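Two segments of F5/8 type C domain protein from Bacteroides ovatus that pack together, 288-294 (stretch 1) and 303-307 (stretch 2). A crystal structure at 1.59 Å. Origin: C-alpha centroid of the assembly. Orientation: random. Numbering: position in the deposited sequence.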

ATOM      1  N   ASP A 288       3.688  -1.748  -2.911  1.00 12.89           N
ATOM      2  CA  ASP A 288       3.545  -0.520  -3.649  1.00 13.53           C
ATOM      3  C   ASP A 288       2.080  -0.089  -3.640  1.00 13.47           C
ATOM      4  O   ASP A 288       1.185  -0.905  -3.884  1.00 15.53           O
ATOM      5  CB  ASP A 288       4.120  -0.572  -5.075  1.00 13.43           C
ATOM      6  CG  ASP A 288       3.462  -1.576  -5.993  1.00 14.87           C
ATOM      7  OD1 ASP A 288       3.009  -2.650  -5.554  1.00 15.89           O
ATOM      8  OD2 ASP A 288       3.431  -1.288  -7.232  1.00 16.29           O
ATOM      9  N   VAL A 289       1.817   1.178  -3.359  1.00 13.48           N
ATOM     10  CA  VAL A 289       0.449   1.648  -3.323  1.00 12.86           C
ATOM     11  C   VAL A 289       0.438   3.106  -3.562  1.00 13.55           C
ATOM     12  O   VAL A 289       1.407   3.797  -3.211  1.00 13.71           O
ATOM     13  CB  VAL A 289      -0.230   1.237  -1.973  1.00 13.68           C
ATOM     14  CG1 VAL A 289       0.483   1.857  -0.793  1.00 13.52           C
ATOM     15  CG2 VAL A 289      -1.695   1.562  -1.945  1.00 14.19           C
ATOM     16  N   SER A 290      -0.651   3.614  -4.111  1.00 13.40           N
ATOM     17  CA  SER A 290      -0.752   5.052  -4.293  1.00 13.46           C
ATOM     18  C   SER A 290      -1.521   5.762  -3.185  1.00 14.21           C
ATOM     19  O   SER A 290      -2.391   5.197  -2.556  1.00 14.71           O
ATOM     20  CB  SER A 290      -1.396   5.338  -5.665  1.00 13.59           C
ATOM     21  OG  SER A 290      -1.458   6.725  -5.954  1.00 14.18           O
ATOM     22  N   ILE A 291      -1.127   6.980  -2.911  1.00 13.92           N
ATOM     23  CA  ILE A 291      -1.887   7.879  -2.008  1.00 14.78           C
ATOM     24  C   ILE A 291      -3.258   8.253  -2.524  1.00 16.00           C
ATOM     25  O   ILE A 291      -4.125   8.723  -1.726  1.00 16.19           O
ATOM     26  CB  ILE A 291      -1.062   9.112  -1.601  1.00 15.90           C
ATOM     27  CG1 ILE A 291      -1.486   9.574  -0.215  1.00 17.20           C
ATOM     28  CG2 ILE A 291      -1.147  10.207  -2.677  1.00 16.07           C
ATOM     29  CD1 ILE A 291      -0.646  10.784   0.327  1.00 18.42           C
ATOM     30  N   ARG A 292      -3.458   8.067  -3.828  1.00 15.67           N
ATOM     31  CA  ARG A 292      -4.723   8.351  -4.511  1.00 16.82           C
ATOM     32  C   ARG A 292      -5.234   7.076  -5.148  1.00 17.26           C
ATOM     33  O   ARG A 292      -4.519   6.078  -5.180  1.00 16.77           O
ATOM     34  CB  ARG A 292      -4.492   9.404  -5.604  1.00 16.73           C
ATOM     35  CG  ARG A 292      -4.259  10.819  -5.068  1.00 17.98           C
ATOM     36  CD  ARG A 292      -3.292  11.661  -5.882  1.00 18.48           C
ATOM     37  NE  ARG A 292      -3.389  13.047  -5.443  1.00 19.68           N
ATOM     38  CZ  ARG A 292      -4.259  13.941  -5.914  1.00 20.55           C
ATOM     39  NH1 ARG A 292      -5.055  13.703  -6.957  1.00 20.48           N
ATOM     40  NH2 ARG A 292      -4.256  15.142  -5.377  1.00 21.27           N
ATOM     41  N   PRO A 293      -6.433   7.094  -5.729  1.00 17.84           N
ATOM     42  CA  PRO A 293      -6.888   5.851  -6.389  1.00 19.00           C
ATOM     43  C   PRO A 293      -6.012   5.452  -7.592  1.00 18.57           C
ATOM     44  O   PRO A 293      -5.695   4.273  -7.745  1.00 19.65           O
ATOM     45  CB  PRO A 293      -8.299   6.197  -6.836  1.00 19.14           C
ATOM     46  CG  PRO A 293      -8.759   7.151  -5.823  1.00 20.01           C
ATOM     47  CD  PRO A 293      -7.556   8.022  -5.525  1.00 19.08           C
ATOM     48  N   GLY A 294      -5.619   6.427  -8.403  1.00 17.86           N
ATOM     49  CA  GLY A 294      -4.744   6.204  -9.536  1.00 17.27           C
ATOM     50  C   GLY A 294      -3.265   6.488  -9.170  1.00 16.30           C
ATOM     51  O   GLY A 294      -2.979   7.051  -8.126  1.00 16.96           O
ATOM     52  N   GLY A 303      -9.991  15.110  -3.913  1.00 25.87           N
ATOM     53  CA  GLY A 303     -10.802  14.814  -2.725  1.00 26.37           C
ATOM     54  C   GLY A 303     -10.792  13.349  -2.348  1.00 25.47           C
ATOM     55  O   GLY A 303     -11.550  12.924  -1.496  1.00 25.77           O
ATOM     56  N   LYS A 304      -9.901  12.552  -2.954  1.00 24.03           N
ATOM     57  CA  LYS A 304      -9.858  11.123  -2.725  1.00 23.05           C
ATOM     58  C   LYS A 304      -8.474  10.662  -2.282  1.00 21.56           C
ATOM     59  O   LYS A 304      -8.128   9.485  -2.415  1.00 21.42           O
ATOM     60  CB  LYS A 304     -10.278  10.376  -3.976  1.00 24.94           C
ATOM     61  CG  LYS A 304     -11.679  10.768  -4.403  1.00 28.49           C
ATOM     62  CD  LYS A 304     -12.090  10.036  -5.627  1.00 31.75           C
ATOM     63  CE  LYS A 304     -13.495  10.530  -6.051  1.00 37.01           C
ATOM     64  NZ  LYS A 304     -14.137   9.367  -6.681  1.00 41.07           N
ATOM     65  N   VAL A 305      -7.687  11.586  -1.754  1.00 21.07           N
ATOM     66  CA  VAL A 305      -6.425  11.218  -1.125  1.00 19.38           C
ATOM     67  C   VAL A 305      -6.785  10.312   0.064  1.00 19.48           C
ATOM     68  O   VAL A 305      -7.713  10.579   0.853  1.00 19.24           O
ATOM     69  CB  VAL A 305      -5.667  12.454  -0.688  1.00 20.26           C
ATOM     70  CG1 VAL A 305      -4.475  12.113   0.150  1.00 21.18           C
ATOM     71  CG2 VAL A 305      -5.291  13.325  -1.857  1.00 20.79           C
ATOM     72  N   LYS A 306      -6.054   9.227   0.222  1.00 17.39           N
ATOM     73  CA  LYS A 306      -6.371   8.235   1.244  1.00 17.20           C
ATOM     74  C   LYS A 306      -6.316   8.844   2.625  1.00 17.93           C
ATOM     75  O   LYS A 306      -5.485   9.755   2.921  1.00 17.16           O
ATOM     76  CB  LYS A 306      -5.397   7.053   1.119  1.00 16.91           C
ATOM     77  CG  LYS A 306      -5.698   6.138  -0.032  1.00 17.19           C
ATOM     78  CD  LYS A 306      -4.658   5.040  -0.056  1.00 17.20           C
ATOM     79  CE  LYS A 306      -4.970   3.956  -1.032  1.00 17.95           C
ATOM     80  NZ  LYS A 306      -5.047   4.420  -2.417  1.00 18.15           N
ATOM     81  N   SER A 307      -7.210   8.382   3.498  1.00 18.25           N
ATOM     82  CA  SER A 307      -7.324   8.946   4.840  1.00 18.81           C
ATOM     83  C   SER A 307      -6.126   8.639   5.689  1.00 18.97           C
ATOM     84  O   SER A 307      -5.384   7.680   5.398  1.00 17.47           O
ATOM     85  CB  SER A 307      -8.529   8.359   5.575  1.00 19.51           C
ATOM     86  OG  SER A 307      -8.381   7.003   5.871  1.00 19.09           O
TER

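Lys306 anchors the contact through both its backbone and its side chain. Its amide N donates a hydrogen bond to Ile291 O (2.8 Å), and the N-H...O angle of 167° makes this bond nearly linear. Its side chain, whose CA-to-CB bond points toward the first stretch, is extended at chi2 and chi3 (both t) and then turns at chi4 (p), bringing NZ to 2.8 Å from Ser290 O, to which it donates a second hydrogen bond. Arg292 O also lies 3.3 Å from Lys306 NZ, so the ammonium sits close to two backbone carbonyls.

The carbonyl of Ile291 serves a further neighbour: Val305 CA approaches Ile291 O at 3.4 Å in a CA-H...O contact, bent to 136° at the hydrogen. The segment that presents these carbonyls, the end of a strand and the loop after it, is held from within by Ser290, whose OG accepts a hydrogen bond from Arg292 N (3.2 Å) and donates one to Gly294 O (2.7 Å).

Van der Waals contacts extend the interface beyond these polar interactions. Ile291 CG1 meets Val305 CG1 at 3.9 Å, while Val305 CG2 lies 4.1 Å from Arg292 NE, oblique to the guanidinium. Pro293 CD rests 3.5 Å from Lys304 O and 3.9 Å from Lys304 CB, although the end of that lysine leads away. The aliphatic part of Lys306 contributes too, with CE 4.2 Å from Val289 CG2.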